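Local coordinates for DUF871 domain-containing protein (Enterococcus faecalis, PDB 2P0O) that is of unproven function but probably acts as a 6-phospho-N-acetylmuramidase, cleaving glycosides of 6-phospho-N-acetylmuramic acid with a TIM-barrel domain joined to a cyclophilin-like domain, at residues E13-N17 and D18-Y22; R165-E169 and L170-V174; H262-R265 and L266-R270. All blocks are in the same frame, centred on the assembly; numbering follows the deposited sequence.

Interaction 1: residues E13-N17 and D18-Y22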
# COMPACT_ATOMS: atom_id res chain seq x y z
N GLU A 13 -0.26 -16.96 16.17
CA GLU A 13 -0.58 -16.45 17.50
C GLU A 13 -2.11 -16.33 17.64
O GLU A 13 -2.84 -16.31 16.63
CB GLU A 13 0.14 -15.10 17.70
CG GLU A 13 1.70 -15.20 17.94
CD GLU A 13 2.59 -14.84 16.71
OE1 GLU A 13 2.16 -14.06 15.82
OE2 GLU A 13 3.75 -15.34 16.67
N GLU A 14 -2.62 -16.28 18.87
CA GLU A 14 -4.07 -16.14 19.08
C GLU A 14 -4.53 -14.75 18.62
O GLU A 14 -3.81 -13.76 18.81
CB GLU A 14 -4.45 -16.41 20.54
CG GLU A 14 -5.96 -16.34 20.86
CD GLU A 14 -6.81 -17.29 20.01
OE1 GLU A 14 -6.93 -18.50 20.38
OE2 GLU A 14 -7.38 -16.82 18.98
N ILE A 15 -5.70 -14.70 17.97
CA ILE A 15 -6.23 -13.44 17.42
C ILE A 15 -6.61 -12.49 18.55
O ILE A 15 -7.64 -12.68 19.18
CB ILE A 15 -7.44 -13.65 16.46
CG1 ILE A 15 -7.14 -14.74 15.41
CG2 ILE A 15 -7.78 -12.33 15.74
CD1 ILE A 15 -8.31 -15.03 14.46
N THR A 16 -5.77 -11.48 18.79
CA THR A 16 -5.98 -10.49 19.85
C THR A 16 -7.14 -9.56 19.52
O THR A 16 -7.62 -9.54 18.36
CB THR A 16 -4.74 -9.62 20.07
OG1 THR A 16 -4.44 -8.91 18.86
CG2 THR A 16 -3.54 -10.46 20.48
N ASN A 17 -7.57 -8.76 20.53
CA ASN A 17 -8.61 -7.76 20.27
C ASN A 17 -8.05 -6.62 19.42
O ASN A 17 -8.75 -6.10 18.52
CB ASN A 17 -9.19 -7.28 21.59
CG ASN A 17 -9.88 -8.43 22.35
OD1 ASN A 17 -10.28 -9.43 21.74
ND2 ASN A 17 -10.02 -8.29 23.67
N ASP A 18 -6.78 -6.28 19.66
CA ASP A 18 -6.07 -5.34 18.81
C ASP A 18 -6.13 -5.76 17.35
O ASP A 18 -6.46 -4.95 16.51
CB ASP A 18 -4.63 -5.10 19.30
CG ASP A 18 -4.60 -4.44 20.69
OD1 ASP A 18 -5.63 -3.84 21.09
OD2 ASP A 18 -3.58 -4.55 21.40
N THR A 19 -5.92 -7.03 17.06
CA THR A 19 -6.00 -7.53 15.70
C THR A 19 -7.39 -7.37 15.07
O THR A 19 -7.50 -6.92 13.92
CB THR A 19 -5.47 -8.97 15.62
OG1 THR A 19 -4.10 -8.96 16.01
CG2 THR A 19 -5.60 -9.53 14.20
N ILE A 20 -8.42 -7.74 15.82
CA ILE A 20 -9.82 -7.55 15.40
C ILE A 20 -10.14 -6.05 15.18
O ILE A 20 -10.64 -5.66 14.11
CB ILE A 20 -10.79 -8.26 16.39
CG1 ILE A 20 -10.55 -9.78 16.32
CG2 ILE A 20 -12.25 -7.91 16.11
CD1 ILE A 20 -11.14 -10.56 17.47
N ILE A 21 -9.83 -5.21 16.17
CA ILE A 21 -9.94 -3.74 16.02
C ILE A 21 -9.29 -3.28 14.71
O ILE A 21 -9.93 -2.60 13.89
CB ILE A 21 -9.35 -2.99 17.25
CG1 ILE A 21 -10.28 -3.15 18.44
CG2 ILE A 21 -9.21 -1.51 16.97
CD1 ILE A 21 -9.60 -3.03 19.80
N TYR A 22 -8.04 -3.69 14.51
CA TYR A 22 -7.29 -3.42 13.30
C TYR A 22 -7.99 -3.83 12.01
O TYR A 22 -8.07 -3.03 11.05
CB TYR A 22 -5.93 -4.11 13.39
CG TYR A 22 -5.06 -3.97 12.13
CD1 TYR A 22 -4.51 -2.74 11.75
CD2 TYR A 22 -4.78 -5.09 11.34
CE1 TYR A 22 -3.68 -2.64 10.58
CE2 TYR A 22 -3.98 -5.01 10.19
CZ TYR A 22 -3.42 -3.79 9.82
OH TYR A 22 -2.62 -3.76 8.68

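Interaction 2: residues R165-E169 and L170-V174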
# COMPACT_ATOMS: atom_id res chain seq x y z
N ARG A 165 4.12 -7.62 -16.49
CA ARG A 165 3.63 -7.45 -17.86
C ARG A 165 3.36 -8.80 -18.49
O ARG A 165 2.31 -9.02 -19.08
CB ARG A 165 4.63 -6.67 -18.70
CG ARG A 165 4.13 -5.31 -19.13
CD ARG A 165 5.10 -4.53 -20.07
NE ARG A 165 5.90 -5.38 -20.95
CZ ARG A 165 5.55 -5.76 -22.18
NH1 ARG A 165 4.40 -5.38 -22.71
NH2 ARG A 165 6.37 -6.54 -22.88
N TRP A 166 4.33 -9.70 -18.35
CA TRP A 166 4.22 -11.10 -18.76
C TRP A 166 3.02 -11.76 -18.11
O TRP A 166 2.15 -12.29 -18.81
CB TRP A 166 5.51 -11.83 -18.39
CG TRP A 166 5.55 -13.30 -18.71
CD1 TRP A 166 5.63 -13.87 -19.96
CD2 TRP A 166 5.58 -14.39 -17.77
NE1 TRP A 166 5.69 -15.24 -19.85
CE2 TRP A 166 5.66 -15.59 -18.53
CE3 TRP A 166 5.53 -14.47 -16.38
CZ2 TRP A 166 5.69 -16.85 -17.92
CZ3 TRP A 166 5.57 -15.72 -15.78
CH2 TRP A 166 5.64 -16.89 -16.55
N LEU A 167 2.96 -11.70 -16.78
CA LEU A 167 1.83 -12.28 -16.04
C LEU A 167 0.50 -11.78 -16.58
O LEU A 167 -0.39 -12.59 -16.86
CB LEU A 167 1.94 -12.03 -14.52
CG LEU A 167 3.11 -12.71 -13.79
CD1 LEU A 167 3.38 -12.10 -12.41
CD2 LEU A 167 2.95 -14.22 -13.68
N LYS A 168 0.36 -10.47 -16.75
CA LYS A 168 -0.90 -9.90 -17.23
C LYS A 168 -1.19 -10.30 -18.68
O LYS A 168 -2.36 -10.47 -19.07
CB LYS A 168 -0.90 -8.37 -17.10
CG LYS A 168 -0.73 -7.82 -15.67
CD LYS A 168 -1.98 -7.98 -14.82
CE LYS A 168 -3.05 -6.98 -15.21
NZ LYS A 168 -4.40 -7.45 -14.80
N GLU A 169 -0.13 -10.44 -19.47
CA GLU A 169 -0.22 -10.86 -20.87
C GLU A 169 -0.75 -12.28 -20.93
O GLU A 169 -1.39 -12.65 -21.90
CB GLU A 169 1.16 -10.80 -21.51
CG GLU A 169 1.22 -10.08 -22.85
CD GLU A 169 2.29 -8.98 -22.85
OE1 GLU A 169 3.50 -9.31 -22.69
OE2 GLU A 169 1.92 -7.79 -23.00
N LEU A 170 -0.46 -13.06 -19.89
CA LEU A 170 -0.94 -14.43 -19.75
C LEU A 170 -2.34 -14.53 -19.14
O LEU A 170 -2.81 -15.63 -18.88
CB LEU A 170 0.04 -15.28 -18.93
CG LEU A 170 1.46 -15.58 -19.44
CD1 LEU A 170 2.20 -16.43 -18.42
CD2 LEU A 170 1.46 -16.27 -20.80
N GLY A 171 -2.98 -13.39 -18.91
CA GLY A 171 -4.35 -13.35 -18.35
C GLY A 171 -4.51 -13.34 -16.83
O GLY A 171 -5.63 -13.37 -16.33
N LEU A 172 -3.40 -13.27 -16.09
CA LEU A 172 -3.43 -13.41 -14.62
C LEU A 172 -3.58 -12.08 -13.86
O LEU A 172 -3.33 -11.02 -14.41
CB LEU A 172 -2.17 -14.13 -14.16
CG LEU A 172 -1.84 -15.42 -14.93
CD1 LEU A 172 -0.43 -15.88 -14.64
CD2 LEU A 172 -2.84 -16.51 -14.57
N GLN A 173 -4.03 -12.16 -12.60
CA GLN A 173 -4.05 -11.02 -11.71
C GLN A 173 -2.70 -10.96 -10.97
O GLN A 173 -2.11 -11.99 -10.66
CB GLN A 173 -5.16 -11.15 -10.69
CG GLN A 173 -6.58 -10.77 -11.17
CD GLN A 173 -7.66 -11.23 -10.20
OE1 GLN A 173 -8.02 -12.42 -10.18
NE2 GLN A 173 -8.16 -10.31 -9.37
N VAL A 174 -2.23 -9.74 -10.70
CA VAL A 174 -0.94 -9.51 -10.04
C VAL A 174 -1.18 -8.89 -8.68
O VAL A 174 -1.80 -7.83 -8.58
CB VAL A 174 -0.03 -8.57 -10.88
CG1 VAL A 174 1.25 -8.18 -10.07
CG2 VAL A 174 0.31 -9.23 -12.19

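Interaction 3: residues H262-R265 and L266-R270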
# COMPACT_ATOMS: atom_id res chain seq x y z
N HIS A 262 -4.21 22.24 -1.10
CA HIS A 262 -3.78 22.82 -2.37
C HIS A 262 -4.14 21.84 -3.49
O HIS A 262 -4.24 20.62 -3.27
CB HIS A 262 -2.29 23.06 -2.36
CG HIS A 262 -1.82 23.76 -1.12
ND1 HIS A 262 -1.61 25.12 -1.05
CD2 HIS A 262 -1.59 23.28 0.13
CE1 HIS A 262 -1.26 25.45 0.18
NE2 HIS A 262 -1.25 24.36 0.92
N THR A 263 -4.33 22.39 -4.69
CA THR A 263 -4.47 21.60 -5.90
C THR A 263 -3.28 21.85 -6.81
O THR A 263 -3.05 22.99 -7.24
CB THR A 263 -5.76 21.97 -6.64
OG1 THR A 263 -6.87 21.85 -5.74
CG2 THR A 263 -5.98 21.06 -7.84
N ASN A 264 -2.56 20.79 -7.14
CA ASN A 264 -1.54 20.86 -8.18
C ASN A 264 -2.14 21.20 -9.55
O ASN A 264 -3.14 20.61 -10.00
CB ASN A 264 -0.66 19.59 -8.21
CG ASN A 264 0.59 19.75 -9.08
OD1 ASN A 264 1.21 20.82 -9.13
ND2 ASN A 264 0.97 18.67 -9.77
N ARG A 265 -1.56 22.22 -10.19
CA ARG A 265 -1.94 22.63 -11.54
C ARG A 265 -2.00 21.42 -12.45
O ARG A 265 -1.18 20.49 -12.32
CB ARG A 265 -0.94 23.62 -12.10
CG ARG A 265 -1.14 24.99 -11.55
CD ARG A 265 -0.16 25.97 -12.15
NE ARG A 265 -0.23 26.03 -13.61
CZ ARG A 265 -0.54 27.13 -14.30
NH1 ARG A 265 -0.55 27.09 -15.62
NH2 ARG A 265 -0.83 28.26 -13.66
N LEU A 266 -2.97 21.42 -13.35
CA LEU A 266 -3.12 20.38 -14.34
C LEU A 266 -1.99 20.37 -15.40
O LEU A 266 -1.77 19.36 -16.09
CB LEU A 266 -4.46 20.57 -15.03
CG LEU A 266 -5.67 19.96 -14.33
CD1 LEU A 266 -6.95 20.38 -15.08
CD2 LEU A 266 -5.53 18.44 -14.32
N ASP A 267 -1.30 21.48 -15.58
CA ASP A 267 -0.09 21.41 -16.39
C ASP A 267 1.07 21.39 -15.43
O ASP A 267 1.63 22.43 -15.09
CB ASP A 267 0.00 22.54 -17.41
CG ASP A 267 -0.31 23.90 -16.85
OD1 ASP A 267 -0.75 24.02 -15.69
OD2 ASP A 267 -0.13 24.86 -17.59
N ALA A 268 1.39 20.18 -14.97
CA ALA A 268 2.30 19.98 -13.85
C ALA A 268 3.76 20.25 -14.22
O ALA A 268 4.26 19.74 -15.20
CB ALA A 268 2.15 18.55 -13.32
N ALA A 269 4.43 21.03 -13.38
CA ALA A 269 5.82 21.38 -13.56
C ALA A 269 6.72 20.18 -13.31
O ALA A 269 6.41 19.33 -12.46
CB ALA A 269 6.17 22.50 -12.60
N ARG A 270 7.86 20.13 -13.99
CA ARG A 270 8.87 19.12 -13.72
C ARG A 270 9.39 19.29 -12.29
O ARG A 270 9.49 18.33 -11.55
CB ARG A 270 10.04 19.29 -14.72
CG ARG A 270 11.06 18.17 -14.69
CD ARG A 270 12.24 18.50 -15.58
NE ARG A 270 12.89 19.73 -15.11
CZ ARG A 270 13.95 20.27 -15.70
NH1 ARG A 270 14.47 21.37 -15.20
NH2 ARG A 270 14.49 19.70 -16.77
O HOH W 1 4.19 19.16 -10.78
O HOH W 2 2.95 21.84 -10.94

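Interaction 1: residues E13-N17 and D18-Y22
Thr16 and Thr19 meet through their hydroxyls, OG1 of Thr16 lying 2.9 Å from OG1 of Thr19 in a hydrogen bond that either could donate. Thr16 holds the N-cap of helix 17-28, and its hydroxyl sits between its own backbone N and carbonyl carbon (chi1 61°), a setting that turns OG1 over the first turn, where it also comes 3.0 Å from the backbone N of Thr19. Two backbone bonds start the helix: Ile20 N reaches Thr16 O at 3.2 Å, and Ile21 N reaches Asn17 O at 2.7 Å. Beyond these bonds, Ile15 lays its CG2 methyl across Ile20 at about a right angle, 3.8 Å from Ile20 CG1 and 3.9 Å from Thr19 CG2. Isoleucine suits position 15 because it offers hydrocarbon to this first turn on one hand and to Asp54 and Leu55 of helix 48-62 on the other; Ile20 likewise touches Ile58 of that helix. The geometry implies a helix start held by one residue through two oxygens, since OG1 and O of Thr16 both face the first turn, while the methyl of the preceding Ile15 packs against the same turn.

Interaction 2: residues R165-E169 and L170-V174
Leu170 lays its CD1 methyl over one face of the Trp166 indole, 3.7 Å from the centroid of the six-membered ring and 21° off its normal, a CH-pi contact displaced toward the rim. With CG anti to the backbone N (chi1 178°), the indole is sent mostly outward from the helix, and Leu170 reaches over it; the backbone bond from Leu170 N to Trp166 O, 2.9 Å, joins the pair. Next to it, Leu167 CD2 meets Leu172 CD1 at 3.9 Å, and Lys168 runs its bent aliphatic chain past Val174, CD to CG2 3.7 Å. A Schellman motif closes helix 157-169: Leu172 N bonds back to Leu167 O at 3.2 Å, and Gly171 N to Lys168 O at 3.0 Å. Glycine suits the turn, since its positive phi of 88° would press a beta carbon against the preceding carbonyl oxygen. The motif reverses the chain within the beta-alpha-beta unit of strand 141-144, helix 157-169 and strand 173-178, returning Leu172 and Val174 beside the helix. Farther out, Leu125 and Val128 of helix 125-133 touch Trp166 and Leu170 respectively, while Asp217 forms a salt bridge with Lys168 NZ and accepts a hydrogen bond from Val174 N.

Interaction 3: residues H262-R265 and L266-R270
Arg265 grips the carboxylate of Asp267 side-on, with NE 2.9 Å from OD1 and NH1 3.0 Å from OD2. The two flat groups are nearly coplanar, 23° apart. NH1 donates to the syn lone pair of OD2, and that oxygen is in the guanidinium plane; OD1 is tilted a little from it and also takes a weak bond from NH1. Asp267 reaches back because its CG is set between its backbone N and carbonyl carbon (chi1 47°). The short aspartate keeps its carboxylate close to the turn, and the long arginine, bent at chi3, comes round to it. The pair lies on the surface, where Arg274 places a like charge close to NE. Asn264, by contrast, is buried just after strand 260-263. Its amide is held on both ends, OD1 by Arg274 N and ND2 by Lys350 O. Across the turn its side chain makes a single van der Waals contact, ND2 to Ala268 CB at 3.7 Å. A water bridges the rest, accepting from Ala269 N at 3.0 Å and placed to donate to Asn264 OD1 at 2.7 Å. The chemistry implies a turn joined by charge outside and by an amide and water within, with little hydrocarbon packing between its arms.

Overall arrangement
Interactions 1 and 2 belong to the TIM barrel, interaction 3 to the C-terminal, cyclophilin-like part. The first opens a barrel helix after the loop that follows strand 4-8; the second closes another helix and delivers the chain into strand 173-178. Their centres are about 34 Å apart and their nearest atoms about 18 Å. Interaction 3 runs from the end of strand 260-263 into the loop before strand 272-275, its centre about 33 Å from that of interaction 2 and about 42 Å from that of interaction 1, on the opposite side of the chain's centre from the latter. The bound sodium ion, at Met211, Asp213 and Val216, lies about 7 Å from the Lys168 side chain.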